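Local coordinates for exotoxin A (Pseudomonas aeruginosa, PDB 1IKP), which transfers ADP-ribose from NAD, most likely to elongation factor 2 of host cells, as a toxin with cell-binding, targeting and catalytic regions, at residues V42-S46 against L198-L202; I113-I117 against M129-Y133; V205-L209 against I239-I244; V243-H249 against D366-T371. The protein carries 2 engineered substitutions. All coordinates share one frame; numbering follows the deposited sequence. Where two conformers were deposited one is given.

In the fold
Interactions 1, 2 and 4 reach one large mixed sheet, and interaction 3 packs beside it. Interaction 1 lays the loop 198-202 on strand 40-49. About 12 Å away, centre to centre, interaction 2 is the hairpin of strands 112-120 and 126-136; its Phe116 touches His44, Leu199 and Leu202. The second hairpin strand runs next to strand 245-248, so interactions 2 and 4 lie about 10 Å apart between centres. Helix 205-210 of interaction 3 packs on Met129, and the loop 239-244 shares Val243 and Ile244 with interaction 4. Along the chain, interaction 2 falls between the two segments of interaction 1; interactions 3 and 4 follow. The series leads from the probable receptor-binding region into the targeting region.

Interaction 1 (V42-S46 against L198-L202); sequences VLHYS and LLDQL. Engineered in segment 198-202: Gln201 (natural residue Pro).
Val42 and His44 of strand 40-49 face Leu198 and Leu199 across a gap too wide for backbone pairing, the CA atoms of Val42 and Leu198 lying 8.0 Å apart. The two segments run almost the same way, 22° apart. The strand is extended, whereas 198-202 is a loop with a 3-10 turn at Asp200 and Gln201, closed by a bond from Leu202 N to Leu199 O. The backbone of 42-46 bonds instead to strands 97-106 and 164-176, leaving side chains and water to bridge to the loop. At one end the contact is apolar: Val42 CG2 meets Leu198 CD1 at 4.2 Å, and CG1 of the same valine lies near Leu199 CD2. His44 occupies the middle, its CG anti to the backbone N (chi1 178°), which sends the ring toward the loop. The engineered Gln201, a proline in the natural sequence, comes from the opposite direction and lays its amide over one ring face, the planes 2° apart. Gln201 OE1 sits 3.2 Å from His44 CE1, and Gln201 NE2 is 3.3 Å from His44 ND1 but badly angled for a bond. His44 ND1 bonds in the ring plane to a water 2.7 Å away, which accepts from Gln201 N; His44 NE2 bonds to Asn100 OD1, so both nitrogens fix the ring's rotation. A second water donates to His44 O, accepts from Gln201 NE2 and bonds to Ser46 OG. This is a loop covering one face of a sheet in the lectin-like, concanavalin-clan domain that probably binds the receptor.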
loop_
_atom_site.group_PDB
_atom_site.type_symbol
_atom_site.label_atom_id
_atom_site.label_comp_id
_atom_site.label_asym_id
_atom_site.label_seq_id
_atom_site.Cartn_x
_atom_site.Cartn_y
_atom_site.Cartn_z
ATOM N N VAL A 42 11.729 11.122 -13.561
ATOM C CA VAL A 42 12.163 11.201 -12.172
ATOM C C VAL A 42 13.633 11.619 -12.108
ATOM O O VAL A 42 14.497 11.009 -12.760
ATOM C CB VAL A 42 12.036 9.851 -11.461
ATOM C CG1 VAL A 42 12.585 9.959 -10.026
ATOM C CG2 VAL A 42 10.580 9.394 -11.421
ATOM N N LEU A 43 13.909 12.674 -11.351
ATOM C CA LEU A 43 15.263 13.137 -11.111
ATOM C C LEU A 43 15.706 12.423 -9.840
ATOM O O LEU A 43 15.002 12.480 -8.826
ATOM C CB LEU A 43 15.298 14.647 -10.858
ATOM C CG LEU A 43 15.079 15.498 -12.100
ATOM C CD1 LEU A 43 14.731 16.920 -11.709
ATOM C CD2 LEU A 43 16.363 15.461 -12.950
ATOM N N HIS A 44 16.840 11.728 -9.901
ATOM C CA HIS A 44 17.369 11.030 -8.740
ATOM C C HIS A 44 18.649 11.738 -8.300
ATOM O O HIS A 44 19.671 11.717 -9.016
ATOM C CB HIS A 44 17.664 9.569 -9.107
ATOM C CG HIS A 44 18.256 8.759 -7.997
ATOM N ND1 HIS A 44 18.606 7.433 -8.148
ATOM C CD2 HIS A 44 18.514 9.070 -6.705
ATOM C CE1 HIS A 44 19.052 6.961 -6.999
ATOM N NE2 HIS A 44 19.001 7.936 -6.106
ATOM N N TYR A 45 18.561 12.399 -7.152
ATOM C CA TYR A 45 19.682 13.126 -6.541
ATOM C C TYR A 45 20.329 12.218 -5.505
ATOM O O TYR A 45 19.637 11.619 -4.695
ATOM C CB TYR A 45 19.188 14.383 -5.817
ATOM C CG TYR A 45 18.656 15.471 -6.714
ATOM C CD1 TYR A 45 19.464 16.545 -7.097
ATOM C CD2 TYR A 45 17.340 15.432 -7.184
ATOM C CE1 TYR A 45 18.985 17.558 -7.920
ATOM C CE2 TYR A 45 16.849 16.443 -8.016
ATOM C CZ TYR A 45 17.667 17.498 -8.378
ATOM O OH TYR A 45 17.202 18.510 -9.206
ATOM N N SER A 46 21.659 12.104 -5.509
ATOM C CA SER A 46 22.300 11.252 -4.514
ATOM C C SER A 46 23.746 11.664 -4.250
ATOM O O SER A 46 24.334 12.436 -5.006
ATOM C CB SER A 46 22.266 9.789 -4.961
ATOM O OG SER A 46 23.104 9.572 -6.092
ATOM N N LEU A 198 12.305 2.044 -11.168
ATOM C CA LEU A 198 12.544 3.171 -12.068
ATOM C C LEU A 198 13.981 3.697 -11.959
ATOM O O LEU A 198 14.431 4.488 -12.802
ATOM C CB LEU A 198 11.609 4.329 -11.738
ATOM C CG LEU A 198 10.123 4.042 -11.598
ATOM C CD1 LEU A 198 9.392 5.337 -11.363
ATOM C CD2 LEU A 198 9.609 3.359 -12.841
ATOM N N LEU A 199 14.696 3.236 -10.946
ATOM C CA LEU A 199 16.034 3.744 -10.660
ATOM C C LEU A 199 17.142 2.789 -11.075
ATOM O O LEU A 199 17.363 1.764 -10.444
ATOM C CB LEU A 199 16.126 4.056 -9.158
ATOM C CG LEU A 199 14.933 4.867 -8.588
ATOM C CD1 LEU A 199 15.081 4.984 -7.081
ATOM C CD2 LEU A 199 14.873 6.229 -9.251
ATOM N N ASP A 200 17.846 3.152 -12.139
ATOM C CA ASP A 200 18.923 2.318 -12.649
ATOM C C ASP A 200 19.990 2.066 -11.594
ATOM O O ASP A 200 20.585 0.990 -11.543
ATOM C CB ASP A 200 19.546 2.972 -13.883
ATOM C CG ASP A 200 18.568 3.079 -15.038
ATOM O OD1 ASP A 200 17.498 3.704 -14.863
ATOM O OD2 ASP A 200 18.867 2.534 -16.121
ATOM N N GLN A 201 20.222 3.056 -10.743
ATOM C CA GLN A 201 21.227 2.931 -9.700
ATOM C C GLN A 201 20.905 1.812 -8.718
ATOM O O GLN A 201 21.775 1.372 -7.965
ATOM C CB GLN A 201 21.373 4.265 -8.961
ATOM C CG GLN A 201 21.988 5.364 -9.820
ATOM C CD GLN A 201 21.777 6.750 -9.246
ATOM O OE1 GLN A 201 22.048 6.997 -8.070
ATOM N NE2 GLN A 201 21.299 7.671 -10.081
ATOM N N LEU A 202 19.664 1.330 -8.745
ATOM C CA LEU A 202 19.240 0.266 -7.846
ATOM C C LEU A 202 18.707 -0.984 -8.555
ATOM O O LEU A 202 17.882 -1.724 -8.000
ATOM C CB LEU A 202 18.176 0.801 -6.885
ATOM C CG LEU A 202 18.665 1.884 -5.924
ATOM C CD1 LEU A 202 17.563 2.217 -4.937
ATOM C CD2 LEU A 202 19.906 1.398 -5.184
HETATM O O HOH W 1 21.830 10.100 -8.476
HETATM O O HOH W 2 18.844 5.924 -10.424
#

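Interaction 2 (I113-I117 against M129-Y133); sequences IKVFI and MSPIY
Val115 and Tyr133 form an antiparallel hydrogen-bonded pair, each N-H donating to the other's carbonyl oxygen: Val115 N to Tyr133 O is 2.8 Å and Tyr133 N to Val115 O is 2.9 Å. Tyr133 O also receives a CA-H contact from Lys114 CA at 3.2 Å. Farther along, a side chain enters the ladder. Ser130 OG, held between its own backbone N and carbonyl carbon (chi1 73°), accepts from Ile117 N at 2.8 Å in a fairly straight bond of 164° at the hydrogen. The hydroxyl in turn donates to Pro131 O, 2.7 Å from Ser130 OG and tilted out of that carbonyl's plane, and thereby relays between the two strands. Ser130 N returns a bond to Ile117 O at 2.9 Å. Between these pairs the backbone of Ile132 turns its N and O outward to Ser245 and Arg247 of the next strand, while Phe116 O accepts from Asn100. Aliphatic contact is modest: Lys114 CB rests against Ile132 CG2 at 4.0 Å. The lysine's chain then bends to carry NZ to Thr134 and Asn112, with a salt bridge to Glu270. Ile117 N and Pro131 O thus both find a partner in the serine hydroxyl, which acts as acceptor and donor where regular pairing lapses.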
loop_
_atom_site.group_PDB
_atom_site.type_symbol
_atom_site.label_atom_id
_atom_site.label_comp_id
_atom_site.label_asym_id
_atom_site.label_seq_id
_atom_site.Cartn_x
_atom_site.Cartn_y
_atom_site.Cartn_z
ATOM N N ILE A 113 8.147 14.620 -2.878
ATOM C CA ILE A 113 9.438 14.000 -3.183
ATOM C C ILE A 113 9.558 12.737 -2.328
ATOM O O ILE A 113 8.827 12.553 -1.336
ATOM C CB ILE A 113 10.672 14.890 -2.849
ATOM C CG1 ILE A 113 10.789 15.141 -1.348
ATOM C CG2 ILE A 113 10.660 16.112 -3.693
ATOM C CD1 ILE A 113 12.135 15.781 -0.978
ATOM N N LYS A 114 10.477 11.851 -2.739
ATOM C CA LYS A 114 10.773 10.657 -1.941
ATOM C C LYS A 114 12.192 10.857 -1.438
ATOM O O LYS A 114 13.015 11.468 -2.122
ATOM C CB LYS A 114 10.779 9.364 -2.767
ATOM C CG LYS A 114 9.490 9.066 -3.494
ATOM C CD LYS A 114 8.289 9.064 -2.563
ATOM C CE LYS A 114 7.027 8.608 -3.311
ATOM N NZ LYS A 114 5.864 9.237 -2.680
ATOM N N VAL A 115 12.456 10.356 -0.239
ATOM C CA VAL A 115 13.792 10.428 0.349
ATOM C C VAL A 115 14.115 9.051 0.920
ATOM O O VAL A 115 13.261 8.409 1.543
ATOM C CB VAL A 115 13.846 11.478 1.496
ATOM C CG1 VAL A 115 15.274 11.544 2.092
ATOM C CG2 VAL A 115 13.448 12.839 0.963
ATOM N N PHE A 116 15.340 8.579 0.696
ATOM C CA PHE A 116 15.740 7.314 1.294
ATOM C C PHE A 116 17.249 7.263 1.522
ATOM O O PHE A 116 18.022 8.014 0.896
ATOM C CB PHE A 116 15.259 6.095 0.495
ATOM C CG PHE A 116 15.734 6.051 -0.906
ATOM C CD1 PHE A 116 14.980 6.603 -1.933
ATOM C CD2 PHE A 116 16.938 5.435 -1.215
ATOM C CE1 PHE A 116 15.420 6.534 -3.254
ATOM C CE2 PHE A 116 17.371 5.372 -2.541
ATOM C CZ PHE A 116 16.618 5.918 -3.549
ATOM N N ILE A 117 17.626 6.400 2.452
ATOM C CA ILE A 117 19.016 6.260 2.889
ATOM C C ILE A 117 19.527 4.846 2.686
ATOM O O ILE A 117 18.830 3.876 2.979
ATOM C CB ILE A 117 19.103 6.586 4.414
ATOM C CG1 ILE A 117 18.592 7.993 4.714
ATOM C CG2 ILE A 117 20.526 6.400 4.927
ATOM C CD1 ILE A 117 19.324 9.083 4.020
ATOM N N MET A 129 18.831 -0.597 3.785
ATOM C CA MET A 129 18.087 0.475 3.135
ATOM C C MET A 129 16.975 0.902 4.066
ATOM O O MET A 129 16.268 0.066 4.629
ATOM C CB MET A 129 17.448 -0.004 1.844
ATOM C CG MET A 129 18.202 -1.095 1.146
ATOM S SD MET A 129 17.235 -1.669 -0.238
ATOM C CE MET A 129 18.171 -0.943 -1.609
ATOM N N SER A 130 16.825 2.211 4.224
ATOM C CA SER A 130 15.785 2.780 5.059
ATOM C C SER A 130 14.450 2.702 4.330
ATOM O O SER A 130 14.382 2.298 3.184
ATOM C CB SER A 130 16.029 4.288 5.257
ATOM O OG SER A 130 15.734 5.032 4.054
ATOM N N PRO A 131 13.372 3.047 5.038
ATOM C CA PRO A 131 12.063 3.070 4.404
ATOM C C PRO A 131 12.177 4.216 3.365
ATOM O O PRO A 131 13.113 5.045 3.403
ATOM C CB PRO A 131 11.154 3.529 5.533
ATOM C CG PRO A 131 11.737 2.888 6.733
ATOM C CD PRO A 131 13.247 3.062 6.513
ATOM N N ILE A 132 11.229 4.245 2.437
ATOM C CA ILE A 132 11.110 5.309 1.446
ATOM C C ILE A 132 10.158 6.329 2.103
ATOM O O ILE A 132 9.014 6.001 2.416
ATOM C CB ILE A 132 10.521 4.775 0.143
ATOM C CG1 ILE A 132 11.450 3.687 -0.409
ATOM C CG2 ILE A 132 10.336 5.918 -0.855
ATOM C CD1 ILE A 132 10.915 2.949 -1.607
ATOM N N TYR A 133 10.653 7.540 2.324
ATOM C CA TYR A 133 9.893 8.586 3.002
ATOM C C TYR A 133 9.305 9.574 2.007
ATOM O O TYR A 133 9.966 9.970 1.053
ATOM C CB TYR A 133 10.793 9.319 4.005
ATOM C CG TYR A 133 11.379 8.417 5.070
ATOM C CD1 TYR A 133 10.604 7.912 6.112
ATOM C CD2 TYR A 133 12.733 8.092 5.040
ATOM C CE1 TYR A 133 11.168 7.108 7.113
ATOM C CE2 TYR A 133 13.290 7.301 6.011
ATOM C CZ TYR A 133 12.520 6.816 7.050
ATOM O OH TYR A 133 13.098 6.069 8.042
#

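Interaction 3 (V205-L209 against I239-I244); sequences VYNYL and IKPTVI
Leu209 and Val243 bring the two backbones closest, 5.5 Å between their CA atoms, where the helical turn 205-209 meets the irregular segment 239-244 without a direct hydrogen bond. The loop curls round Leu209. Leu209 CD2 enters the bend, 3.4 Å from Thr242 O and 4.0 Å from Ile239 CD1, while Leu209 CD1 meets Ile244 CG1 at 3.6 Å; the Leu209 and Ile244 side chains cross at about a right angle. Ile244 CD1 goes on to Tyr206 CD1, 3.7 Å away. On the other flank Tyr208 and Ile239 lie alongside each other, pointing opposite ways, with Ile239 CD1 at the ring's edge, 3.7 Å from Tyr208 CD2. The tyrosine reaches on, its CG trans to the amide nitrogen (chi1 178°), to set Tyr208 OH 3.2 Å from Pro241 CG. Polar linkage comes through solvent: one water donates both to Leu209 O and to Pro241 O, at 2.8 Å each, and another accepts from Ile244 N while giving a weak bond to Leu209 O. Met129 of strand 126-136 packs on Val205 and Leu209 from the sheet. Apolar and aromatic packing, without a direct hydrogen bond, thus joins helix and loop, and water links Leu209 O of the helix to Pro241 O and Ile244 N of the loop.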
loop_
_atom_site.group_PDB
_atom_site.type_symbol
_atom_site.label_atom_id
_atom_site.label_comp_id
_atom_site.label_asym_id
_atom_site.label_seq_id
_atom_site.Cartn_x
_atom_site.Cartn_y
_atom_site.Cartn_z
ATOM N N VAL A 205 17.413 -4.659 -6.938
ATOM C CA VAL A 205 16.965 -4.604 -5.556
ATOM C C VAL A 205 15.514 -5.058 -5.394
ATOM O O VAL A 205 15.196 -5.840 -4.493
ATOM C CB VAL A 205 17.118 -3.172 -4.970
ATOM C CG1 VAL A 205 16.548 -3.125 -3.545
ATOM C CG2 VAL A 205 18.597 -2.780 -4.947
ATOM N N TYR A 206 14.638 -4.558 -6.254
ATOM C CA TYR A 206 13.234 -4.929 -6.158
ATOM C C TYR A 206 13.085 -6.439 -6.330
ATOM O O TYR A 206 12.435 -7.098 -5.529
ATOM C CB TYR A 206 12.418 -4.188 -7.209
ATOM C CG TYR A 206 10.942 -4.483 -7.125
ATOM C CD1 TYR A 206 10.110 -3.750 -6.278
ATOM C CD2 TYR A 206 10.384 -5.530 -7.854
ATOM C CE1 TYR A 206 8.766 -4.057 -6.160
ATOM C CE2 TYR A 206 9.046 -5.845 -7.743
ATOM C CZ TYR A 206 8.240 -5.108 -6.894
ATOM O OH TYR A 206 6.915 -5.433 -6.771
ATOM N N ASN A 207 13.702 -6.997 -7.365
ATOM C CA ASN A 207 13.588 -8.436 -7.578
ATOM C C ASN A 207 14.003 -9.235 -6.348
ATOM O O ASN A 207 13.320 -10.178 -5.948
ATOM C CB ASN A 207 14.434 -8.882 -8.768
ATOM C CG ASN A 207 14.348 -10.378 -8.998
ATOM O OD1 ASN A 207 13.267 -10.919 -9.251
ATOM N ND2 ASN A 207 15.482 -11.059 -8.894
ATOM N N TYR A 208 15.130 -8.865 -5.748
ATOM C CA TYR A 208 15.598 -9.578 -4.573
ATOM C C TYR A 208 14.679 -9.449 -3.355
ATOM O O TYR A 208 14.325 -10.454 -2.733
ATOM C CB TYR A 208 17.016 -9.124 -4.200
ATOM C CG TYR A 208 17.557 -9.794 -2.957
ATOM C CD1 TYR A 208 17.757 -11.181 -2.911
ATOM C CD2 TYR A 208 17.878 -9.050 -1.825
ATOM C CE1 TYR A 208 18.269 -11.799 -1.759
ATOM C CE2 TYR A 208 18.385 -9.654 -0.675
ATOM C CZ TYR A 208 18.581 -11.024 -0.649
ATOM O OH TYR A 208 19.106 -11.601 0.491
ATOM N N LEU A 209 14.294 -8.215 -3.021
ATOM C CA LEU A 209 13.444 -7.971 -1.854
ATOM C C LEU A 209 11.966 -8.335 -1.984
ATOM O O LEU A 209 11.365 -8.753 -1.001
ATOM C CB LEU A 209 13.547 -6.498 -1.438
ATOM C CG LEU A 209 14.965 -6.023 -1.117
ATOM C CD1 LEU A 209 14.947 -4.544 -0.781
ATOM C CD2 LEU A 209 15.510 -6.821 0.047
ATOM N N ILE A 239 22.747 -6.560 0.699
ATOM C CA ILE A 239 21.607 -6.111 1.489
ATOM C C ILE A 239 20.841 -7.158 2.273
ATOM O O ILE A 239 20.705 -8.306 1.851
ATOM C CB ILE A 239 20.599 -5.350 0.598
ATOM C CG1 ILE A 239 20.022 -6.278 -0.470
ATOM C CG2 ILE A 239 21.292 -4.180 -0.086
ATOM C CD1 ILE A 239 19.026 -5.592 -1.388
ATOM N N LYS A 240 20.339 -6.739 3.431
ATOM C CA LYS A 240 19.542 -7.605 4.284
ATOM C C LYS A 240 18.182 -7.740 3.588
ATOM O O LYS A 240 17.662 -6.762 3.049
ATOM C CB LYS A 240 19.372 -6.964 5.664
ATOM C CG LYS A 240 18.659 -7.843 6.676
ATOM C CD LYS A 240 18.554 -7.149 8.026
ATOM C CE LYS A 240 17.807 -8.008 9.029
ATOM N NZ LYS A 240 17.657 -7.315 10.334
ATOM N N PRO A 241 17.604 -8.954 3.580
ATOM C CA PRO A 241 16.311 -9.298 2.965
ATOM C C PRO A 241 15.076 -8.535 3.457
ATOM O O PRO A 241 13.949 -8.914 3.143
ATOM C CB PRO A 241 16.191 -10.796 3.236
ATOM C CG PRO A 241 17.614 -11.245 3.273
ATOM C CD PRO A 241 18.263 -10.165 4.094
ATOM N N THR A 242 15.288 -7.465 4.214
ATOM C CA THR A 242 14.190 -6.656 4.744
ATOM C C THR A 242 13.257 -6.183 3.624
ATOM O O THR A 242 13.705 -5.599 2.636
ATOM C CB THR A 242 14.740 -5.423 5.474
ATOM O OG1 THR A 242 15.687 -5.847 6.463
ATOM C CG2 THR A 242 13.619 -4.652 6.149
ATOM N N VAL A 243 11.954 -6.405 3.773
ATOM C CA VAL A 243 11.050 -5.986 2.723
ATOM C C VAL A 243 11.090 -4.473 2.510
ATOM O O VAL A 243 11.376 -3.689 3.434
ATOM C CB VAL A 243 9.587 -6.418 3.007
ATOM C CG1 VAL A 243 9.495 -7.944 3.094
ATOM C CG2 VAL A 243 9.089 -5.806 4.281
ATOM N N ILE A 244 10.833 -4.074 1.279
ATOM C CA ILE A 244 10.799 -2.657 0.946
ATOM C C ILE A 244 9.647 -2.032 1.709
ATOM O O ILE A 244 8.549 -2.598 1.768
ATOM C CB ILE A 244 10.539 -2.447 -0.550
ATOM C CG1 ILE A 244 11.689 -3.063 -1.370
ATOM C CG2 ILE A 244 10.405 -0.974 -0.870
ATOM C CD1 ILE A 244 11.328 -3.219 -2.836
HETATM O O HOH W 3 9.993 -6.147 -0.655
HETATM O O HOH W 4 12.287 -10.106 1.280
#

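Interaction 4 (V243-H249 against D366-T371); sequences VISHRLH and DVVSLT
Arg247 and Asp366 meet side-on at about a right angle, the guanidinium and carboxylate planes 87° apart. Two Arg247 nitrogens go to one oxygen: Arg247 NE reaches the anti lone pair of Asp366 OD2 at 2.8 Å, and Arg247 NH2 meets Asp366 OD2 at 3.2 Å from above the carboxylate plane. The arginine is extended from CG to NE and passes Val368 at a slant, Val368 CG2 lying 3.8 Å from Arg247 NH1. NH2 also forms a salt bridge with Asp387, and NH1 bonds to Asp384 O, so all three guanidinium nitrogens are bonded, which should restrain the group. Asp366 OD1, the other carboxylate oxygen, accepts from His249 ND1 at 3.2 Å; ring and carboxylate are 64° apart, and the bond is bent and tilted from both planes. These donors would tend to stabilise the aspartate's negative charge. On the same face as Arg247, Ser245 CB touches Leu370 CD2 at 3.6 Å. The opposite face carries the hydrogen-bonded pairs His246-Ser369 and Leu248-Val367. His246 N donates to Ser369 O at 2.9 Å, and Thr371 N closes the ladder on Ile244 O at 3.0 Å. There the Ile244 and Thr371 side chains run alongside each other in one direction, while a water bonds in the His246 ring plane and links ND1 to Ser369 O and Thr371 OG1. The arrangement is an antiparallel strand pair within a mixed sheet, flanked by strands 126-136 and 389-393, joining through one sheet a strand of the probable receptor-binding region to one of the targeting region.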
loop_
_atom_site.group_PDB
_atom_site.type_symbol
_atom_site.label_atom_id
_atom_site.label_comp_id
_atom_site.label_asym_id
_atom_site.label_seq_id
_atom_site.Cartn_x
_atom_site.Cartn_y
_atom_site.Cartn_z
ATOM N N VAL A 243 11.954 -6.405 3.773
ATOM C CA VAL A 243 11.050 -5.986 2.723
ATOM C C VAL A 243 11.090 -4.473 2.510
ATOM O O VAL A 243 11.376 -3.689 3.434
ATOM C CB VAL A 243 9.587 -6.418 3.007
ATOM C CG1 VAL A 243 9.495 -7.944 3.094
ATOM C CG2 VAL A 243 9.089 -5.806 4.281
ATOM N N ILE A 244 10.833 -4.074 1.279
ATOM C CA ILE A 244 10.799 -2.657 0.946
ATOM C C ILE A 244 9.647 -2.032 1.709
ATOM O O ILE A 244 8.549 -2.598 1.768
ATOM C CB ILE A 244 10.539 -2.447 -0.550
ATOM C CG1 ILE A 244 11.689 -3.063 -1.370
ATOM C CG2 ILE A 244 10.405 -0.974 -0.870
ATOM C CD1 ILE A 244 11.328 -3.219 -2.836
ATOM N N SER A 245 9.885 -0.879 2.317
ATOM C CA SER A 245 8.785 -0.211 3.003
ATOM C C SER A 245 8.739 1.259 2.695
ATOM O O SER A 245 9.721 1.853 2.303
ATOM C CB SER A 245 8.884 -0.388 4.524
ATOM O OG SER A 245 9.930 0.415 5.091
ATOM N N HIS A 246 7.551 1.834 2.852
ATOM C CA HIS A 246 7.324 3.264 2.701
ATOM C C HIS A 246 6.804 3.732 4.068
ATOM O O HIS A 246 6.287 2.942 4.858
ATOM C CB HIS A 246 6.209 3.559 1.697
ATOM C CG HIS A 246 6.646 3.657 0.269
ATOM N ND1 HIS A 246 6.848 2.549 -0.532
ATOM C CD2 HIS A 246 6.853 4.737 -0.522
ATOM C CE1 HIS A 246 7.156 2.949 -1.754
ATOM N NE2 HIS A 246 7.165 4.268 -1.778
ATOM N N ARG A 247 6.973 5.014 4.360
ATOM C CA ARG A 247 6.405 5.604 5.583
ATOM C C ARG A 247 5.892 6.983 5.205
ATOM O O ARG A 247 6.565 7.741 4.479
ATOM C CB ARG A 247 7.426 5.683 6.729
ATOM C CG ARG A 247 6.793 6.126 8.056
ATOM C CD ARG A 247 7.583 5.614 9.272
ATOM N NE ARG A 247 6.959 5.994 10.533
ATOM C CZ ARG A 247 6.940 5.251 11.639
ATOM N NH1 ARG A 247 7.500 4.046 11.691
ATOM N NH2 ARG A 247 6.357 5.742 12.724
ATOM N N LEU A 248 4.662 7.289 5.647
ATOM C CA LEU A 248 4.031 8.567 5.349
ATOM C C LEU A 248 3.488 9.146 6.650
ATOM O O LEU A 248 2.687 8.528 7.344
ATOM C CB LEU A 248 2.868 8.368 4.361
ATOM C CG LEU A 248 2.109 9.649 3.982
ATOM C CD1 LEU A 248 3.025 10.679 3.375
ATOM C CD2 LEU A 248 0.988 9.283 2.995
ATOM N N HIS A 249 3.969 10.335 6.972
ATOM C CA HIS A 249 3.570 11.068 8.164
ATOM C C HIS A 249 2.479 12.054 7.763
ATOM O O HIS A 249 2.597 12.700 6.721
ATOM C CB HIS A 249 4.808 11.791 8.714
ATOM C CG HIS A 249 4.517 12.839 9.742
ATOM N ND1 HIS A 249 3.773 12.605 10.881
ATOM C CD2 HIS A 249 4.936 14.121 9.821
ATOM C CE1 HIS A 249 3.749 13.707 11.615
ATOM N NE2 HIS A 249 4.447 14.638 10.995
ATOM N N ASP A 366 1.429 7.379 11.733
ATOM C CA ASP A 366 2.021 7.297 10.397
ATOM C C ASP A 366 1.547 6.021 9.720
ATOM O O ASP A 366 1.199 5.063 10.404
ATOM C CB ASP A 366 3.534 7.158 10.483
ATOM C CG ASP A 366 4.248 8.406 10.944
ATOM O OD1 ASP A 366 3.625 9.463 11.174
ATOM O OD2 ASP A 366 5.497 8.293 11.052
ATOM N N VAL A 367 1.520 6.023 8.394
ATOM C CA VAL A 367 1.193 4.794 7.671
ATOM C C VAL A 367 2.483 4.172 7.113
ATOM O O VAL A 367 3.256 4.855 6.431
ATOM C CB VAL A 367 0.250 5.036 6.481
ATOM C CG1 VAL A 367 -0.002 3.703 5.737
ATOM C CG2 VAL A 367 -1.072 5.625 6.984
ATOM N N VAL A 368 2.693 2.899 7.438
ATOM C CA VAL A 368 3.840 2.115 6.960
ATOM C C VAL A 368 3.290 1.093 5.970
ATOM O O VAL A 368 2.433 0.266 6.333
ATOM C CB VAL A 368 4.537 1.413 8.131
ATOM C CG1 VAL A 368 5.511 0.360 7.589
ATOM C CG2 VAL A 368 5.325 2.448 8.957
ATOM N N SER A 369 3.767 1.171 4.732
ATOM C CA SER A 369 3.310 0.291 3.649
ATOM C C SER A 369 4.433 -0.655 3.260
ATOM O O SER A 369 5.530 -0.218 2.943
ATOM C CB SER A 369 2.880 1.137 2.452
ATOM O OG SER A 369 1.849 2.067 2.839
ATOM N N LEU A 370 4.139 -1.947 3.264
ATOM C CA LEU A 370 5.137 -2.969 2.993
ATOM C C LEU A 370 4.933 -3.664 1.662
ATOM O O LEU A 370 3.798 -3.953 1.266
ATOM C CB LEU A 370 5.082 -4.011 4.093
ATOM C CG LEU A 370 5.115 -3.473 5.522
ATOM C CD1 LEU A 370 4.919 -4.631 6.492
ATOM C CD2 LEU A 370 6.461 -2.778 5.784
ATOM N N THR A 371 6.028 -3.907 0.948
ATOM C CA THR A 371 5.996 -4.624 -0.325
ATOM C C THR A 371 6.277 -6.069 0.097
ATOM O O THR A 371 7.428 -6.474 0.318
ATOM C CB THR A 371 7.096 -4.092 -1.241
ATOM O OG1 THR A 371 6.802 -2.723 -1.537
ATOM C CG2 THR A 371 7.152 -4.885 -2.536
HETATM O O HOH W 5 6.328 -0.551 0.182
HETATM O O HOH W 3 9.993 -6.147 -0.655
#